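Local coordinates for uncharacterized protein YqbN (Bacillus subtilis, PDB 3KLU) that is of unknown function but probably acts as a tail assembly chaperone of a phage-like element, at residues D22-I30 against V41-I49; R53-T63 against E75-I85. All coordinates share one frame; numbering follows the deposited sequence.

Contact 1: residues D22-I30 against V41-I49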
loop_
_atom_site.group_PDB
_atom_site.type_symbol
_atom_site.label_atom_id
_atom_site.label_comp_id
_atom_site.label_asym_id
_atom_site.label_seq_id
_atom_site.Cartn_x
_atom_site.Cartn_y
_atom_site.Cartn_z
ATOM N N ASP A 22 -3.095 17.340 -1.570
ATOM C CA ASP A 22 -2.320 16.151 -1.452
ATOM C C ASP A 22 -3.129 14.887 -1.457
ATOM O O ASP A 22 -4.351 14.899 -1.287
ATOM C CB ASP A 22 -1.437 16.196 -0.220
ATOM C CG ASP A 22 -0.142 15.416 -0.423
ATOM O OD1 ASP A 22 -0.139 14.164 -0.271
ATOM O OD2 ASP A 22 0.875 16.069 -0.766
ATOM N N ALA A 23 -2.403 13.794 -1.666
ATOM C CA ALA A 23 -2.953 12.452 -1.713
ATOM C C ALA A 23 -3.752 12.044 -0.484
ATOM O O ALA A 23 -3.395 12.308 0.662
ATOM C CB ALA A 23 -1.839 11.440 -1.957
ATOM N N GLU A 24 -4.853 11.393 -0.784
ATOM C CA GLU A 24 -5.800 10.859 0.160
ATOM C C GLU A 24 -5.421 10.419 1.569
ATOM O O GLU A 24 -4.842 11.134 2.384
ATOM C CB GLU A 24 -6.459 9.667 -0.505
ATOM C CG GLU A 24 -5.649 9.057 -1.681
ATOM C CD GLU A 24 -4.275 8.538 -1.279
ATOM O OE1 GLU A 24 -4.031 8.441 -0.062
ATOM O OE2 GLU A 24 -3.451 8.224 -2.173
ATOM N N GLU A 25 -5.843 9.185 1.779
ATOM C CA GLU A 25 -5.768 8.340 2.957
ATOM C C GLU A 25 -7.191 7.830 2.820
ATOM O O GLU A 25 -8.138 8.383 3.363
ATOM C CB GLU A 25 -5.559 9.120 4.245
ATOM C CG GLU A 25 -4.115 9.053 4.714
ATOM C CD GLU A 25 -3.981 8.674 6.187
ATOM O OE1 GLU A 25 -5.012 8.381 6.833
ATOM O OE2 GLU A 25 -2.837 8.668 6.697
ATOM N N VAL A 26 -7.308 6.802 1.989
ATOM C CA VAL A 26 -8.551 6.154 1.627
ATOM C C VAL A 26 -8.784 4.872 2.437
ATOM O O VAL A 26 -7.928 3.977 2.458
ATOM C CB VAL A 26 -8.476 5.815 0.133
ATOM C CG1 VAL A 26 -9.650 4.991 -0.304
ATOM C CG2 VAL A 26 -8.391 7.100 -0.658
ATOM N N GLU A 27 -9.930 4.778 3.109
ATOM C CA GLU A 27 -10.266 3.588 3.896
ATOM C C GLU A 27 -11.002 2.613 3.001
ATOM O O GLU A 27 -11.911 2.997 2.280
ATOM C CB GLU A 27 -11.179 3.937 5.045
ATOM C CG GLU A 27 -10.515 4.330 6.321
ATOM C CD GLU A 27 -11.566 4.548 7.402
ATOM O OE1 GLU A 27 -11.198 4.736 8.584
ATOM O OE2 GLU A 27 -12.774 4.526 7.046
ATOM N N VAL A 28 -10.626 1.347 3.079
ATOM C CA VAL A 28 -11.217 0.312 2.246
ATOM C C VAL A 28 -11.324 -0.964 3.049
ATOM O O VAL A 28 -10.317 -1.455 3.582
ATOM C CB VAL A 28 -10.316 -0.028 1.034
ATOM C CG1 VAL A 28 -10.998 -1.053 0.172
ATOM C CG2 VAL A 28 -9.967 1.227 0.241
ATOM N N PRO A 29 -12.535 -1.535 3.136
ATOM C CA PRO A 29 -12.728 -2.782 3.889
ATOM C C PRO A 29 -12.276 -3.984 3.045
ATOM O O PRO A 29 -13.068 -4.657 2.412
ATOM C CB PRO A 29 -14.216 -2.774 4.182
ATOM C CG PRO A 29 -14.773 -2.167 2.928
ATOM C CD PRO A 29 -13.801 -1.038 2.581
ATOM N N ILE A 30 -10.982 -4.253 3.054
ATOM C CA ILE A 30 -10.409 -5.349 2.286
ATOM C C ILE A 30 -10.889 -6.733 2.712
ATOM O O ILE A 30 -10.858 -7.663 1.914
ATOM C CB ILE A 30 -8.868 -5.286 2.372
ATOM C CG1 ILE A 30 -8.362 -4.129 1.493
ATOM C CG2 ILE A 30 -8.240 -6.623 1.966
ATOM C CD1 ILE A 30 -8.571 -4.340 0.022
ATOM N N VAL A 41 -16.208 -4.084 10.978
ATOM C CA VAL A 41 -15.074 -4.317 10.111
ATOM C C VAL A 41 -14.029 -3.216 10.309
ATOM O O VAL A 41 -14.357 -2.045 10.499
ATOM C CB VAL A 41 -15.477 -4.329 8.626
ATOM C CG1 VAL A 41 -14.254 -4.600 7.778
ATOM C CG2 VAL A 41 -16.542 -5.371 8.381
ATOM N N VAL A 42 -12.769 -3.619 10.269
ATOM C CA VAL A 42 -11.654 -2.697 10.416
ATOM C C VAL A 42 -11.129 -2.503 9.008
ATOM O O VAL A 42 -10.444 -3.376 8.477
ATOM C CB VAL A 42 -10.580 -3.328 11.281
ATOM C CG1 VAL A 42 -9.401 -2.414 11.358
ATOM C CG2 VAL A 42 -11.160 -3.650 12.694
ATOM N N PRO A 43 -11.470 -1.376 8.360
ATOM C CA PRO A 43 -10.981 -1.162 6.988
ATOM C C PRO A 43 -9.489 -0.869 6.908
ATOM O O PRO A 43 -8.880 -0.408 7.872
ATOM C CB PRO A 43 -11.817 0.023 6.496
ATOM C CG PRO A 43 -12.014 0.825 7.751
ATOM C CD PRO A 43 -12.290 -0.225 8.806
ATOM N N PHE A 44 -8.903 -1.174 5.758
ATOM C CA PHE A 44 -7.502 -0.878 5.549
ATOM C C PHE A 44 -7.450 0.592 5.153
ATOM O O PHE A 44 -8.382 1.098 4.521
ATOM C CB PHE A 44 -6.968 -1.680 4.382
ATOM C CG PHE A 44 -6.460 -3.013 4.754
ATOM C CD1 PHE A 44 -7.082 -3.760 5.727
ATOM C CD2 PHE A 44 -5.387 -3.547 4.081
ATOM C CE1 PHE A 44 -6.624 -5.066 6.025
ATOM C CE2 PHE A 44 -4.915 -4.847 4.361
ATOM C CZ PHE A 44 -5.538 -5.604 5.334
ATOM N N ILE A 45 -6.363 1.265 5.528
ATOM C CA ILE A 45 -6.145 2.648 5.151
ATOM C C ILE A 45 -4.977 2.679 4.170
ATOM O O ILE A 45 -3.838 2.244 4.500
ATOM C CB ILE A 45 -5.787 3.495 6.333
ATOM C CG1 ILE A 45 -6.936 3.491 7.316
ATOM C CG2 ILE A 45 -5.514 4.941 5.878
ATOM C CD1 ILE A 45 -6.607 4.278 8.584
ATOM N N PHE A 46 -5.274 3.169 2.965
ATOM C CA PHE A 46 -4.303 3.293 1.885
ATOM C C PHE A 46 -3.973 4.766 1.675
ATOM O O PHE A 46 -4.762 5.656 2.047
ATOM C CB PHE A 46 -4.849 2.738 0.571
ATOM C CG PHE A 46 -5.136 1.235 0.593
ATOM C CD1 PHE A 46 -6.290 0.735 1.207
ATOM C CD2 PHE A 46 -4.301 0.347 -0.081
ATOM C CE1 PHE A 46 -6.604 -0.628 1.129
ATOM C CE2 PHE A 46 -4.605 -1.017 -0.163
ATOM C CZ PHE A 46 -5.748 -1.506 0.435
ATOM N N LYS A 47 -2.792 5.007 1.111
ATOM C CA LYS A 47 -2.316 6.345 0.797
ATOM C C LYS A 47 -1.175 6.178 -0.179
ATOM O O LYS A 47 -0.141 5.621 0.173
ATOM C CB LYS A 47 -1.796 7.060 2.034
ATOM C CG LYS A 47 -1.365 8.494 1.751
ATOM C CD LYS A 47 -0.586 9.045 2.944
ATOM C CE LYS A 47 -0.562 10.549 2.915
ATOM N NZ LYS A 47 -0.019 10.925 1.595
ATOM N N ALA A 48 -1.387 6.633 -1.411
ATOM C CA ALA A 48 -0.380 6.561 -2.474
ATOM C C ALA A 48 1.030 6.995 -2.030
ATOM O O ALA A 48 1.217 7.908 -1.211
ATOM C CB ALA A 48 -0.815 7.422 -3.670
ATOM N N ILE A 49 2.026 6.310 -2.561
ATOM C CA ILE A 49 3.384 6.687 -2.234
ATOM C C ILE A 49 3.829 7.633 -3.363
ATOM O O ILE A 49 3.040 7.971 -4.240
ATOM C CB ILE A 49 4.279 5.440 -2.116
ATOM C CG1 ILE A 49 4.243 4.639 -3.419
ATOM C CG2 ILE A 49 3.761 4.577 -0.974
ATOM C CD1 ILE A 49 5.299 3.564 -3.517
#
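Val26 and Val28 pair with Phe46 and Phe44 in an antiparallel beta ladder, which joins the edge strand 26-28 to the middle strand 44-46 of a three-stranded sheet. Four backbone bonds hold it, and the one from Phe46 N to Val26 O (2.8 Å) is practically straight at 179°. The Phe46 side chain leaves on the face it shares with the two valines. Its CG stands anti to the carbonyl carbon (chi1 -64°), which directs the ring past Val26 O toward Val28 and Ile30. CB and CD1 pass Val26 O, which lies at the ring edge in plane. CE1 then meets Val28 CB at 3.8 Å, and CZ ends against Ile30 CG1 at 3.9 Å, again at the edge; Val28 and Ile30 both run across Phe46 at about right angles. Helix 120-133 covers this side through Ile133 and Trp126. On the other face of the sheet, Glu27 lies alongside Ile45, CG to CG1 3.8 Å, pointing the same way. Past the ladder, Ala48 N bonds to Glu24 OE2, though the placing of this poorly ordered carboxylate is doubtful. The Phe44 ring turns a face to Ile30, whose CB sits 4.0 Å from the centroid in a CH-pi contact.

Contact 2: residues R53-T63 against E75-I85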
loop_
_atom_site.group_PDB
_atom_site.type_symbol
_atom_site.label_atom_id
_atom_site.label_comp_id
_atom_site.label_asym_id
_atom_site.label_seq_id
_atom_site.Cartn_x
_atom_site.Cartn_y
_atom_site.Cartn_z
ATOM N N ARG A 53 9.514 7.226 -5.147
ATOM C CA ARG A 53 9.602 5.980 -4.393
ATOM C C ARG A 53 9.275 4.742 -5.197
ATOM O O ARG A 53 9.847 3.672 -4.973
ATOM C CB ARG A 53 8.693 6.045 -3.165
ATOM C CG ARG A 53 8.794 4.813 -2.305
ATOM C CD ARG A 53 10.274 4.458 -1.959
ATOM N NE ARG A 53 10.317 3.256 -1.126
ATOM C CZ ARG A 53 11.407 2.542 -0.838
ATOM N NH1 ARG A 53 12.609 2.874 -1.311
ATOM N NH2 ARG A 53 11.288 1.480 -0.049
ATOM N N ILE A 54 8.342 4.883 -6.134
ATOM C CA ILE A 54 7.950 3.767 -6.972
ATOM C C ILE A 54 9.156 3.460 -7.866
ATOM O O ILE A 54 9.375 2.319 -8.314
ATOM C CB ILE A 54 6.701 4.148 -7.792
ATOM C CG1 ILE A 54 5.494 4.302 -6.836
ATOM C CG2 ILE A 54 6.413 3.106 -8.816
ATOM C CD1 ILE A 54 4.312 5.130 -7.367
ATOM N N ASP A 55 9.960 4.492 -8.110
ATOM C CA ASP A 55 11.141 4.312 -8.928
ATOM C C ASP A 55 12.187 3.512 -8.191
ATOM O O ASP A 55 12.704 2.550 -8.729
ATOM C CB ASP A 55 11.717 5.654 -9.350
ATOM C CG ASP A 55 10.950 6.275 -10.499
ATOM O OD1 ASP A 55 10.446 5.510 -11.354
ATOM O OD2 ASP A 55 10.864 7.520 -10.558
ATOM N N GLU A 56 12.516 3.891 -6.963
ATOM C CA GLU A 56 13.510 3.106 -6.258
ATOM C C GLU A 56 13.024 1.667 -6.099
ATOM O O GLU A 56 13.829 0.744 -6.048
ATOM C CB GLU A 56 13.791 3.637 -4.870
ATOM C CG GLU A 56 13.541 5.080 -4.647
ATOM C CD GLU A 56 13.772 5.396 -3.197
ATOM O OE1 GLU A 56 13.127 6.314 -2.644
ATOM O OE2 GLU A 56 14.621 4.709 -2.600
ATOM N N LEU A 57 11.718 1.461 -6.001
ATOM C CA LEU A 57 11.245 0.097 -5.859
ATOM C C LEU A 57 11.456 -0.689 -7.136
ATOM O O LEU A 57 11.791 -1.879 -7.094
ATOM C CB LEU A 57 9.760 0.051 -5.464
ATOM C CG LEU A 57 9.576 0.431 -3.994
ATOM C CD1 LEU A 57 8.090 0.619 -3.651
ATOM C CD2 LEU A 57 10.257 -0.658 -3.125
ATOM N N GLU A 58 11.260 -0.040 -8.275
ATOM C CA GLU A 58 11.431 -0.762 -9.527
ATOM C C GLU A 58 12.872 -1.193 -9.644
ATOM O O GLU A 58 13.157 -2.356 -9.915
ATOM C CB GLU A 58 11.071 0.098 -10.722
ATOM C CG GLU A 58 10.754 -0.749 -11.918
ATOM C CD GLU A 58 10.900 0.001 -13.209
ATOM O OE1 GLU A 58 10.410 1.150 -13.293
ATOM O OE2 GLU A 58 11.498 -0.568 -14.145
ATOM N N LYS A 59 13.767 -0.232 -9.443
ATOM C CA LYS A 59 15.205 -0.465 -9.480
ATOM C C LYS A 59 15.524 -1.646 -8.565
ATOM O O LYS A 59 16.137 -2.635 -8.974
ATOM C CB LYS A 59 15.908 0.805 -8.999
ATOM C CG LYS A 59 17.291 0.613 -8.421
ATOM C CD LYS A 59 17.824 1.951 -7.920
ATOM C CE LYS A 59 19.092 1.800 -7.075
ATOM N NZ LYS A 59 18.879 1.053 -5.796
ATOM N N GLU A 60 15.073 -1.518 -7.324
ATOM C CA GLU A 60 15.228 -2.517 -6.277
ATOM C C GLU A 60 14.752 -3.923 -6.678
ATOM O O GLU A 60 15.207 -4.910 -6.106
ATOM C CB GLU A 60 14.440 -2.036 -5.065
ATOM C CG GLU A 60 14.926 -2.473 -3.707
ATOM C CD GLU A 60 14.502 -1.480 -2.628
ATOM O OE1 GLU A 60 14.991 -0.327 -2.663
ATOM O OE2 GLU A 60 13.677 -1.836 -1.753
ATOM N N ASN A 61 13.842 -4.021 -7.646
ATOM C CA ASN A 61 13.333 -5.328 -8.075
ATOM C C ASN A 61 13.600 -5.677 -9.527
ATOM O O ASN A 61 12.852 -6.430 -10.161
ATOM C CB ASN A 61 11.838 -5.436 -7.779
ATOM C CG ASN A 61 11.564 -5.504 -6.294
ATOM O OD1 ASN A 61 11.481 -6.581 -5.723
ATOM N ND2 ASN A 61 11.459 -4.345 -5.652
ATOM N N THR A 62 14.683 -5.121 -10.049
ATOM C CA THR A 62 15.087 -5.375 -11.418
ATOM C C THR A 62 16.521 -5.889 -11.433
ATOM O O THR A 62 17.332 -5.550 -10.561
ATOM C CB THR A 62 14.993 -4.103 -12.269
ATOM O OG1 THR A 62 14.875 -2.965 -11.414
ATOM C CG2 THR A 62 13.796 -4.165 -13.180
ATOM N N THR A 63 16.819 -6.718 -12.426
ATOM C CA THR A 63 18.139 -7.314 -12.590
ATOM C C THR A 63 18.245 -7.959 -13.965
ATOM O O THR A 63 17.695 -7.447 -14.938
ATOM C CB THR A 63 18.414 -8.384 -11.497
ATOM O OG1 THR A 63 17.204 -9.096 -11.209
ATOM C CG2 THR A 63 18.947 -7.735 -10.215
ATOM N N GLU A 75 15.631 -7.298 -16.170
ATOM C CA GLU A 75 14.833 -8.327 -15.512
ATOM C C GLU A 75 14.182 -7.858 -14.201
ATOM O O GLU A 75 14.845 -7.735 -13.171
ATOM C CB GLU A 75 15.703 -9.554 -15.260
ATOM C CG GLU A 75 15.005 -10.670 -14.511
ATOM C CD GLU A 75 13.543 -10.793 -14.888
ATOM O OE1 GLU A 75 13.222 -10.690 -16.094
ATOM O OE2 GLU A 75 12.720 -10.999 -13.971
ATOM N N LEU A 76 12.872 -7.622 -14.245
ATOM C CA LEU A 76 12.118 -7.153 -13.077
ATOM C C LEU A 76 11.151 -8.151 -12.453
ATOM O O LEU A 76 10.308 -8.734 -13.136
ATOM C CB LEU A 76 11.304 -5.902 -13.435
ATOM C CG LEU A 76 10.268 -5.419 -12.399
ATOM C CD1 LEU A 76 10.889 -4.358 -11.472
ATOM C CD2 LEU A 76 9.070 -4.843 -13.126
ATOM N N ASP A 77 11.263 -8.304 -11.138
ATOM C CA ASP A 77 10.384 -9.167 -10.362
ATOM C C ASP A 77 9.122 -8.335 -10.112
ATOM O O ASP A 77 9.030 -7.637 -9.102
ATOM C CB ASP A 77 11.036 -9.488 -9.022
ATOM C CG ASP A 77 10.295 -10.566 -8.256
ATOM O OD1 ASP A 77 9.061 -10.709 -8.424
ATOM O OD2 ASP A 77 10.951 -11.261 -7.469
ATOM N N SER A 78 8.163 -8.406 -11.026
ATOM C CA SER A 78 6.941 -7.620 -10.907
ATOM C C SER A 78 6.157 -7.963 -9.664
ATOM O O SER A 78 5.751 -7.091 -8.908
ATOM C CB SER A 78 6.028 -7.846 -12.119
ATOM O OG SER A 78 6.750 -7.825 -13.332
ATOM N N GLN A 79 5.922 -9.252 -9.499
ATOM C CA GLN A 79 5.179 -9.794 -8.383
ATOM C C GLN A 79 5.628 -9.112 -7.096
ATOM O O GLN A 79 4.832 -8.569 -6.330
ATOM C CB GLN A 79 5.471 -11.296 -8.288
ATOM C CG GLN A 79 4.378 -12.138 -7.642
ATOM C CD GLN A 79 3.306 -12.558 -8.640
ATOM O OE1 GLN A 79 2.652 -11.714 -9.265
ATOM N NE2 GLN A 79 3.123 -13.869 -8.796
ATOM N N ARG A 80 6.932 -9.171 -6.889
ATOM C CA ARG A 80 7.584 -8.629 -5.733
ATOM C C ARG A 80 7.500 -7.112 -5.696
ATOM O O ARG A 80 7.272 -6.509 -4.655
ATOM C CB ARG A 80 9.027 -9.058 -5.777
ATOM C CG ARG A 80 9.786 -8.664 -4.599
ATOM C CD ARG A 80 9.450 -9.568 -3.476
ATOM N NE ARG A 80 10.086 -9.084 -2.265
ATOM C CZ ARG A 80 9.898 -9.613 -1.066
ATOM N NH1 ARG A 80 9.088 -10.656 -0.932
ATOM N NH2 ARG A 80 10.508 -9.079 -0.013
ATOM N N PHE A 81 7.722 -6.507 -6.855
ATOM C CA PHE A 81 7.670 -5.063 -7.051
ATOM C C PHE A 81 6.311 -4.524 -6.623
ATOM O O PHE A 81 6.225 -3.613 -5.801
ATOM C CB PHE A 81 7.913 -4.777 -8.533
ATOM C CG PHE A 81 7.659 -3.364 -8.947
ATOM C CD1 PHE A 81 8.247 -2.313 -8.275
ATOM C CD2 PHE A 81 6.871 -3.097 -10.065
ATOM C CE1 PHE A 81 8.067 -1.002 -8.706
ATOM C CE2 PHE A 81 6.676 -1.790 -10.514
ATOM C CZ PHE A 81 7.280 -0.731 -9.829
ATOM N N TYR A 82 5.249 -5.106 -7.156
ATOM C CA TYR A 82 3.915 -4.649 -6.818
ATOM C C TYR A 82 3.555 -4.870 -5.358
ATOM O O TYR A 82 2.908 -4.039 -4.722
ATOM C CB TYR A 82 2.899 -5.328 -7.737
ATOM C CG TYR A 82 3.091 -4.910 -9.162
ATOM C CD1 TYR A 82 3.384 -3.589 -9.460
ATOM C CD2 TYR A 82 2.981 -5.820 -10.220
ATOM C CE1 TYR A 82 3.567 -3.161 -10.768
ATOM C CE2 TYR A 82 3.163 -5.401 -11.552
ATOM C CZ TYR A 82 3.456 -4.056 -11.807
ATOM O OH TYR A 82 3.638 -3.565 -13.086
ATOM N N ALA A 83 4.003 -5.997 -4.827
ATOM C CA ALA A 83 3.709 -6.331 -3.451
ATOM C C ALA A 83 4.354 -5.278 -2.557
ATOM O O ALA A 83 3.725 -4.779 -1.610
ATOM C CB ALA A 83 4.238 -7.745 -3.114
ATOM N N ARG A 84 5.607 -4.943 -2.849
ATOM C CA ARG A 84 6.295 -3.954 -2.047
ATOM C C ARG A 84 5.529 -2.634 -2.146
ATOM O O ARG A 84 5.387 -1.933 -1.162
ATOM C CB ARG A 84 7.729 -3.749 -2.538
ATOM C CG ARG A 84 8.504 -4.997 -2.887
ATOM C CD ARG A 84 9.320 -5.547 -1.744
ATOM N NE ARG A 84 10.022 -4.512 -0.984
ATOM C CZ ARG A 84 11.085 -3.834 -1.402
ATOM N NH1 ARG A 84 11.607 -4.059 -2.603
ATOM N NH2 ARG A 84 11.643 -2.935 -0.595
ATOM N N ILE A 85 5.019 -2.291 -3.327
ATOM C CA ILE A 85 4.271 -1.035 -3.476
ATOM C C ILE A 85 3.048 -1.029 -2.540
ATOM O O ILE A 85 2.761 -0.012 -1.832
ATOM C CB ILE A 85 3.762 -0.837 -4.935
ATOM C CG1 ILE A 85 4.936 -0.697 -5.907
ATOM C CG2 ILE A 85 2.868 0.388 -4.997
ATOM C CD1 ILE A 85 4.527 -0.529 -7.393
#
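Leu57 and Phe81 form the apolar centre of the contact between helix 53-60 and helix 78-85, whose axes come within 9.3 Å and run at 149° to each other. The Phe81 ring stands with its CE1 corner against Leu57 CB (3.8 Å), and Ile54 O lies at its edge, in plane. Glu58 CG lies over one face and Ile85 CD1 over the opposite one, both offset toward the rim, which leaves the ring clasped between the two helices. CG anti to the backbone N (chi1 170°) swings this ring toward the first helix. Leu57 CD1 reaches Ile85 CG1.

Charge is matched at one flank. Arg84 NH2 donates to Glu60 OE2 at 2.6 Å, with the oxygen in the guanidinium plane, and NH1 adds a weak second bond to the same oxygen. Leu57 CD2 lies 3.4 Å above one face of this guanidinium, offset toward the rim. Arg53 is shared between Glu56 of its own helix and Glu88, and Arg80 pairs with Asp108.

Other polar bonds gather where the two helices meet their connection. Asn61 ND2 gives a nearly straight bond (176°) to Leu57 O at 2.9 Å, within the amide plane; this favours the amide orientation, although ND2 also faces Arg84 NH1, which cannot accept from it. Asp77 N bonds to Asn61 O at 2.6 Å, joining the residue that follows helix 53-60 to the cap of helix 78-85. Asp77 is the N-cap: its OD1 takes Arg80 N at 3.0 Å, from above the carboxylate plane. Together these features make an antiparallel helical hairpin, with an N-capped second helix and a connection, 64-74, that is not modelled and is probably flexible.

How the contacts relate
Both contacts lie largely at the surface, yet each keeps a few buried side chains: Phe44 and Phe46 in contact 1, Leu57, Phe81 and Ile85 in contact 2. Contact 1 is a beta ladder held mainly by backbone bonds, with aromatic rings on one face; contact 2 pairs two helices through side chains, with a salt bridge at its flank. They follow in series along the chain, centres about 22 Å apart, and strand 44-46 is followed by helix 51-60. Ile49 joins the two contacts: its CD1 packs against Ile54 CG1 (3.4 Å) and Leu57 CD1. Helix 78-89 also touches the sheet, where Thr89 meets Phe46.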